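Local coordinates for protein beta-mannosidase (Trichoderma harzianum, PDB 4CVU) that probably hydrolyses terminal beta-linked mannose residues from the non-reducing ends of oligosaccharides, as a glycoside hydrolase of family 2, at residues V159-Q173 and Y185-F198. Numbering follows the deposited sequence.
Sequences VPRIINAINASDEVQ and YPNRQWVRKEQNDF. With NAG (2-acetamido-2-deoxy-beta-D-glucopyranose), chain J.
Trp190 packs on Ile166 of helix 159-168, whose CG2 lies over one face of the indole, 3.9 Å from the centroid of the five-membered ring in a CH-pi contact. Val172 CB comes obliquely to Trp190 CH2 (3.7 Å), and Gln173 O comes to the ring edge, near its plane, 3.3 Å from Trp190 CZ2. NE1 reaches the other segment through water 2, which accepts from it and donates to Asn167 OD1 and Gln173 O. An alanine in place of Trp190 would probably open a gap beside Ile166 and Val172 and leave this water without its indole donor. Toward the start of the helix the packing stays close and mostly apolar. Ile163 holds CG1 between its backbone N and carbonyl carbon (chi1 63°), which turns the CG1-CD1 arm toward Pro186 O and lays CG2 against Val191 CG1, at 3.6 Å. Val159 CG1 touches the edge of the Phe198 ring at CZ, also 3.6 Å away, while Pro160 CG sits over a face of Tyr185. The glycan side is looser and more polar, with Asn164 and Pro186 partly exposed. Asn187 ND2 donates to Asn164 OD1 (3.0 Å, 154° at the hydrogen), the two amide planes standing 77° apart, and water 1 joins the same OD1 to Pro186 O. Next to them Asn167 ND2 is bonded covalently to C1 of NAG, whose methyl C8 comes 3.4 Å from Pro186 CB. The arrangement is a helix packed on an irregular, 3-10-containing loop beside an N-glycosylation site, within the galactose-binding-like domain of a family 2 glycoside hydrolase.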
loop_
_atom_site.group_PDB
_atom_site.type_symbol
_atom_site.label_atom_id
_atom_site.label_comp_id
_atom_site.label_asym_id
_atom_site.label_seq_id
_atom_site.Cartn_x
_atom_site.Cartn_y
_atom_site.Cartn_z
ATOM N N VAL A 159 24.228 -6.869 15.446
ATOM C CA VAL A 159 24.077 -7.672 16.647
ATOM C C VAL A 159 24.065 -9.192 16.379
ATOM O O VAL A 159 24.699 -9.954 17.128
ATOM C CB VAL A 159 22.897 -7.212 17.516
ATOM C CG1 VAL A 159 22.753 -8.051 18.779
ATOM C CG2 VAL A 159 23.062 -5.758 17.929
ATOM N N PRO A 160 23.351 -9.650 15.328
ATOM C CA PRO A 160 23.369 -11.047 14.938
ATOM C C PRO A 160 24.772 -11.578 14.680
ATOM O O PRO A 160 25.097 -12.693 15.067
ATOM C CB PRO A 160 22.610 -11.033 13.624
ATOM C CG PRO A 160 21.612 -9.958 13.791
ATOM C CD PRO A 160 22.304 -8.907 14.602
ATOM N N ARG A 161 25.574 -10.776 14.007
ATOM C CA ARG A 161 26.953 -11.167 13.681
ATOM C C ARG A 161 27.781 -11.323 14.941
ATOM O O ARG A 161 28.494 -12.311 15.092
ATOM C CB ARG A 161 27.617 -10.144 12.759
ATOM C CG ARG A 161 29.063 -10.499 12.420
ATOM C CD ARG A 161 29.506 -9.832 11.133
ATOM N NE ARG A 161 29.587 -8.393 11.310
ATOM C CZ ARG A 161 29.427 -7.491 10.346
ATOM N NH1 ARG A 161 29.147 -7.835 9.110
ATOM N NH2 ARG A 161 29.521 -6.215 10.645
ATOM N N ILE A 162 27.657 -10.364 15.852
ATOM C CA ILE A 162 28.405 -10.407 17.092
ATOM C C ILE A 162 27.953 -11.601 17.969
ATOM O O ILE A 162 28.791 -12.340 18.477
ATOM C CB ILE A 162 28.326 -9.065 17.840
ATOM C CG1 ILE A 162 29.016 -7.947 17.045
ATOM C CG2 ILE A 162 29.006 -9.129 19.187
ATOM C CD1 ILE A 162 28.789 -6.562 17.623
ATOM N N ILE A 163 26.646 -11.803 18.152
ATOM C CA ILE A 163 26.161 -12.971 18.949
ATOM C C ILE A 163 26.417 -14.326 18.263
ATOM O O ILE A 163 26.596 -15.363 18.947
ATOM C CB ILE A 163 24.672 -12.878 19.372
ATOM C CG1 ILE A 163 23.742 -12.858 18.135
ATOM C CG2 ILE A 163 24.467 -11.680 20.278
ATOM C CD1 ILE A 163 22.320 -12.392 18.383
ATOM N N ASN A 164 26.422 -14.343 16.930
ATOM C CA ASN A 164 26.847 -15.537 16.218
ATOM C C ASN A 164 28.332 -15.840 16.499
ATOM O O ASN A 164 28.671 -16.985 16.741
ATOM C CB ASN A 164 26.563 -15.455 14.716
ATOM C CG ASN A 164 25.074 -15.467 14.414
ATOM O OD1 ASN A 164 24.258 -15.712 15.288
ATOM N ND2 ASN A 164 24.721 -15.190 13.184
ATOM N N ALA A 165 29.164 -14.805 16.512
ATOM C CA ALA A 165 30.604 -14.958 16.775
ATOM C C ALA A 165 30.856 -15.418 18.211
ATOM O O ALA A 165 31.690 -16.294 18.442
ATOM C CB ALA A 165 31.345 -13.656 16.475
ATOM N N ILE A 166 30.110 -14.854 19.168
ATOM C CA ILE A 166 30.179 -15.284 20.565
ATOM C C ILE A 166 29.818 -16.765 20.682
ATOM O O ILE A 166 30.549 -17.557 21.321
ATOM C CB ILE A 166 29.239 -14.471 21.482
ATOM C CG1 ILE A 166 29.791 -13.071 21.694
ATOM C CG2 ILE A 166 29.045 -15.174 22.819
ATOM C CD1 ILE A 166 28.847 -12.097 22.381
ATOM N N ASN A 167 28.699 -17.147 20.072
ATOM C CA ASN A 167 28.226 -18.516 20.204
ATOM C C ASN A 167 29.171 -19.567 19.547
ATOM O O ASN A 167 29.288 -20.694 20.020
ATOM C CB ASN A 167 26.834 -18.688 19.630
ATOM C CG ASN A 167 26.431 -20.133 19.593
ATOM O OD1 ASN A 167 26.020 -20.706 20.600
ATOM N ND2 ASN A 167 26.581 -20.752 18.420
ATOM N N ALA A 168 29.783 -19.196 18.431
ATOM C CA ALA A 168 30.583 -20.130 17.637
ATOM C C ALA A 168 31.783 -20.675 18.431
ATOM O O ALA A 168 32.252 -21.773 18.165
ATOM C CB ALA A 168 31.053 -19.454 16.358
ATOM N N SER A 169 32.275 -19.899 19.394
ATOM C CA SER A 169 33.386 -20.303 20.242
ATOM C C SER A 169 33.011 -21.511 21.079
ATOM O O SER A 169 31.971 -21.515 21.725
ATOM C CB SER A 169 33.773 -19.150 21.174
ATOM O OG SER A 169 34.643 -19.566 22.210
ATOM N N ASP A 170 33.881 -22.516 21.084
ATOM C CA ASP A 170 33.705 -23.710 21.919
ATOM C C ASP A 170 34.044 -23.442 23.383
ATOM O O ASP A 170 33.851 -24.323 24.213
ATOM C CB ASP A 170 34.598 -24.865 21.411
ATOM C CG ASP A 170 34.147 -25.422 20.058
ATOM O OD1 ASP A 170 32.940 -25.305 19.718
ATOM O OD2 ASP A 170 35.010 -25.976 19.322
ATOM N N GLU A 171 34.549 -22.243 23.686
ATOM C CA GLU A 171 34.860 -21.826 25.057
ATOM C C GLU A 171 33.679 -21.258 25.872
ATOM O O GLU A 171 33.835 -20.977 27.063
ATOM C CB GLU A 171 35.958 -20.767 25.024
ATOM N N VAL A 172 32.518 -21.056 25.242
ATOM C CA VAL A 172 31.340 -20.528 25.956
ATOM C C VAL A 172 30.300 -21.620 26.176
ATOM O O VAL A 172 30.333 -22.684 25.550
ATOM C CB VAL A 172 30.686 -19.313 25.243
ATOM C CG1 VAL A 172 31.723 -18.245 24.936
ATOM C CG2 VAL A 172 29.982 -19.721 23.956
ATOM N N GLN A 173 29.358 -21.324 27.054
ATOM C CA GLN A 173 28.251 -22.223 27.318
ATOM C C GLN A 173 27.348 -22.440 26.101
ATOM O O GLN A 173 27.133 -21.539 25.269
ATOM C CB GLN A 173 27.412 -21.730 28.503
ATOM C CG GLN A 173 26.442 -22.784 29.003
ATOM C CD GLN A 173 25.762 -22.417 30.312
ATOM O OE1 GLN A 173 25.946 -21.331 30.835
ATOM N NE2 GLN A 173 24.984 -23.348 30.853
ATOM N N TYR A 185 16.049 -14.656 14.653
ATOM C CA TYR A 185 17.508 -14.774 14.894
ATOM C C TYR A 185 17.844 -15.683 16.078
ATOM O O TYR A 185 17.190 -15.635 17.085
ATOM C CB TYR A 185 18.159 -13.437 15.176
ATOM C CG TYR A 185 18.129 -12.526 13.985
ATOM C CD1 TYR A 185 19.124 -12.594 13.001
ATOM C CD2 TYR A 185 17.100 -11.618 13.805
ATOM C CE1 TYR A 185 19.104 -11.762 11.889
ATOM C CE2 TYR A 185 17.062 -10.775 12.693
ATOM C CZ TYR A 185 18.050 -10.843 11.751
ATOM O OH TYR A 185 17.992 -9.990 10.673
ATOM N N PRO A 186 18.867 -16.524 15.942
ATOM C CA PRO A 186 19.372 -17.339 17.038
ATOM C C PRO A 186 20.330 -16.579 17.923
ATOM O O PRO A 186 20.797 -15.509 17.582
ATOM C CB PRO A 186 20.177 -18.405 16.307
ATOM C CG PRO A 186 20.678 -17.681 15.095
ATOM C CD PRO A 186 19.524 -16.846 14.665
ATOM N N ASN A 187 20.656 -17.178 19.053
ATOM C CA ASN A 187 21.700 -16.696 19.948
ATOM C C ASN A 187 21.436 -15.474 20.816
ATOM O O ASN A 187 22.373 -14.963 21.388
ATOM C CB ASN A 187 23.051 -16.538 19.219
ATOM C CG ASN A 187 23.557 -17.831 18.638
ATOM O OD1 ASN A 187 23.543 -18.871 19.277
ATOM N ND2 ASN A 187 23.914 -17.785 17.410
ATOM N N ARG A 188 20.175 -15.052 20.955
ATOM C CA ARG A 188 19.803 -13.839 21.670
ATOM C C ARG A 188 20.169 -13.858 23.158
ATOM O O ARG A 188 20.279 -12.843 23.787
ATOM C CB ARG A 188 18.312 -13.532 21.499
ATOM C CG ARG A 188 17.374 -14.399 22.286
ATOM C CD ARG A 188 15.891 -14.290 21.879
ATOM N NE ARG A 188 15.080 -15.427 22.330
ATOM C CZ ARG A 188 14.505 -15.495 23.521
ATOM N NH1 ARG A 188 14.689 -14.542 24.354
ATOM N NH2 ARG A 188 13.758 -16.523 23.901
ATOM N N GLN A 189 20.351 -15.050 23.719
ATOM C CA GLN A 189 20.664 -15.156 25.137
ATOM C C GLN A 189 22.008 -14.473 25.485
ATOM O O GLN A 189 22.263 -14.147 26.652
ATOM C CB GLN A 189 20.660 -16.636 25.567
ATOM C CG GLN A 189 21.829 -17.495 25.089
ATOM C CD GLN A 189 21.606 -18.144 23.741
ATOM O OE1 GLN A 189 20.848 -17.632 22.894
ATOM N NE2 GLN A 189 22.323 -19.261 23.497
ATOM N N TRP A 190 22.853 -14.271 24.473
ATOM C CA TRP A 190 24.218 -13.735 24.669
ATOM C C TRP A 190 24.279 -12.217 24.695
ATOM O O TRP A 190 25.318 -11.658 24.992
ATOM C CB TRP A 190 25.197 -14.279 23.582
ATOM C CG TRP A 190 25.563 -15.667 23.882
ATOM C CD1 TRP A 190 25.144 -16.787 23.235
ATOM C CD2 TRP A 190 26.351 -16.106 24.980
ATOM N NE1 TRP A 190 25.645 -17.910 23.845
ATOM C CE2 TRP A 190 26.389 -17.515 24.927
ATOM C CE3 TRP A 190 27.067 -15.444 25.993
ATOM C CZ2 TRP A 190 27.101 -18.274 25.856
ATOM C CZ3 TRP A 190 27.788 -16.200 26.909
ATOM C CH2 TRP A 190 27.793 -17.597 26.837
ATOM N N VAL A 191 23.169 -11.543 24.409
ATOM C CA VAL A 191 23.209 -10.073 24.324
ATOM C C VAL A 191 22.182 -9.404 25.221
ATOM O O VAL A 191 21.019 -9.762 25.212
ATOM C CB VAL A 191 23.102 -9.576 22.878
ATOM C CG1 VAL A 191 21.856 -10.128 22.179
ATOM C CG2 VAL A 191 23.098 -8.053 22.839
ATOM N N ARG A 192 22.617 -8.410 25.983
ATOM C CA ARG A 192 21.714 -7.597 26.776
ATOM C C ARG A 192 21.066 -6.526 25.888
ATOM O O ARG A 192 21.459 -5.349 25.885
ATOM C CB ARG A 192 22.478 -6.974 27.953
ATOM C CG ARG A 192 23.121 -7.989 28.855
ATOM C CD ARG A 192 22.159 -9.042 29.309
ATOM N NE ARG A 192 20.916 -8.427 29.776
ATOM C CZ ARG A 192 19.696 -8.948 29.654
ATOM N NH1 ARG A 192 19.490 -10.130 29.077
ATOM N NH2 ARG A 192 18.649 -8.284 30.139
ATOM N N LYS A 193 20.056 -6.991 25.142
ATOM C CA LYS A 193 19.273 -6.216 24.174
ATOM C C LYS A 193 17.872 -6.789 24.276
ATOM O O LYS A 193 17.652 -7.986 24.625
ATOM C CB LYS A 193 19.849 -6.345 22.733
ATOM C CG LYS A 193 19.095 -5.579 21.622
ATOM C CD LYS A 193 19.924 -5.448 20.345
ATOM C CE LYS A 193 19.171 -4.849 19.136
ATOM N NZ LYS A 193 18.135 -3.854 19.520
ATOM N N GLU A 194 16.916 -5.930 23.999
ATOM C CA GLU A 194 15.489 -6.232 24.083
ATOM C C GLU A 194 15.286 -7.470 23.257
ATOM O O GLU A 194 15.569 -7.530 22.095
ATOM C CB GLU A 194 14.692 -5.009 23.571
ATOM C CG GLU A 194 13.221 -5.212 23.297
ATOM C CD GLU A 194 12.447 -3.925 22.964
ATOM O OE1 GLU A 194 12.611 -3.448 21.864
ATOM O OE2 GLU A 194 11.684 -3.423 23.761
ATOM N N GLN A 195 14.822 -8.527 23.909
ATOM C CA GLN A 195 14.787 -9.787 23.284
ATOM C C GLN A 195 13.860 -9.896 22.086
ATOM O O GLN A 195 14.179 -10.610 21.177
ATOM C CB GLN A 195 14.532 -10.893 24.320
ATOM C CG GLN A 195 15.547 -10.915 25.423
ATOM C CD GLN A 195 16.844 -11.636 25.115
ATOM O OE1 GLN A 195 16.985 -12.847 25.333
ATOM N NE2 GLN A 195 17.848 -10.880 24.661
ATOM N N ASN A 196 12.728 -9.211 22.086
ATOM C CA ASN A 196 11.819 -9.256 21.009
ATOM C C ASN A 196 12.327 -8.618 19.735
ATOM O O ASN A 196 11.762 -8.813 18.717
ATOM C CB ASN A 196 10.437 -8.767 21.352
ATOM C CG ASN A 196 10.388 -7.319 21.645
ATOM O OD1 ASN A 196 10.652 -6.881 22.729
ATOM N ND2 ASN A 196 10.086 -6.548 20.611
ATOM N N ASP A 197 13.444 -7.936 19.825
ATOM C CA ASP A 197 14.085 -7.317 18.657
ATOM C C ASP A 197 14.598 -8.339 17.637
ATOM O O ASP A 197 14.863 -7.996 16.506
ATOM C CB ASP A 197 15.230 -6.464 19.139
ATOM C CG ASP A 197 14.807 -5.229 19.815
ATOM O OD1 ASP A 197 13.608 -5.030 20.046
ATOM O OD2 ASP A 197 15.694 -4.410 20.098
ATOM N N PHE A 198 14.742 -9.594 18.069
ATOM C CA PHE A 198 15.100 -10.696 17.205
ATOM C C PHE A 198 13.898 -11.546 16.774
ATOM O O PHE A 198 14.079 -12.689 16.291
ATOM C CB PHE A 198 16.145 -11.576 17.892
ATOM C CG PHE A 198 17.304 -10.792 18.435
ATOM C CD1 PHE A 198 18.278 -10.303 17.582
ATOM C CD2 PHE A 198 17.361 -10.458 19.781
ATOM C CE1 PHE A 198 19.317 -9.545 18.081
ATOM C CE2 PHE A 198 18.380 -9.678 20.280
ATOM C CZ PHE A 198 19.372 -9.231 19.418
HETATM C C1 NAG J . 26.362 -22.175 18.242
HETATM C C2 NAG J . 25.693 -22.642 16.962
HETATM C C3 NAG J . 25.716 -24.145 16.748
HETATM C C4 NAG J . 27.096 -24.758 17.005
HETATM C C5 NAG J . 27.736 -24.180 18.265
HETATM C C6 NAG J . 29.182 -24.674 18.423
HETATM C C7 NAG J . 23.895 -21.293 16.070
HETATM C C8 NAG J . 22.433 -20.978 16.174
HETATM N N2 NAG J . 24.314 -22.209 16.940
HETATM O O3 NAG J . 25.329 -24.355 15.406
HETATM O O4 NAG J . 26.914 -26.143 17.202
HETATM O O5 NAG J . 27.675 -22.748 18.271
HETATM O O6 NAG J . 30.112 -23.603 18.418
HETATM O O7 NAG J . 24.614 -20.710 15.234
HETATM O O HOH W 1 21.674 -14.267 15.233
HETATM O O HOH W 2 25.297 -20.676 23.355
#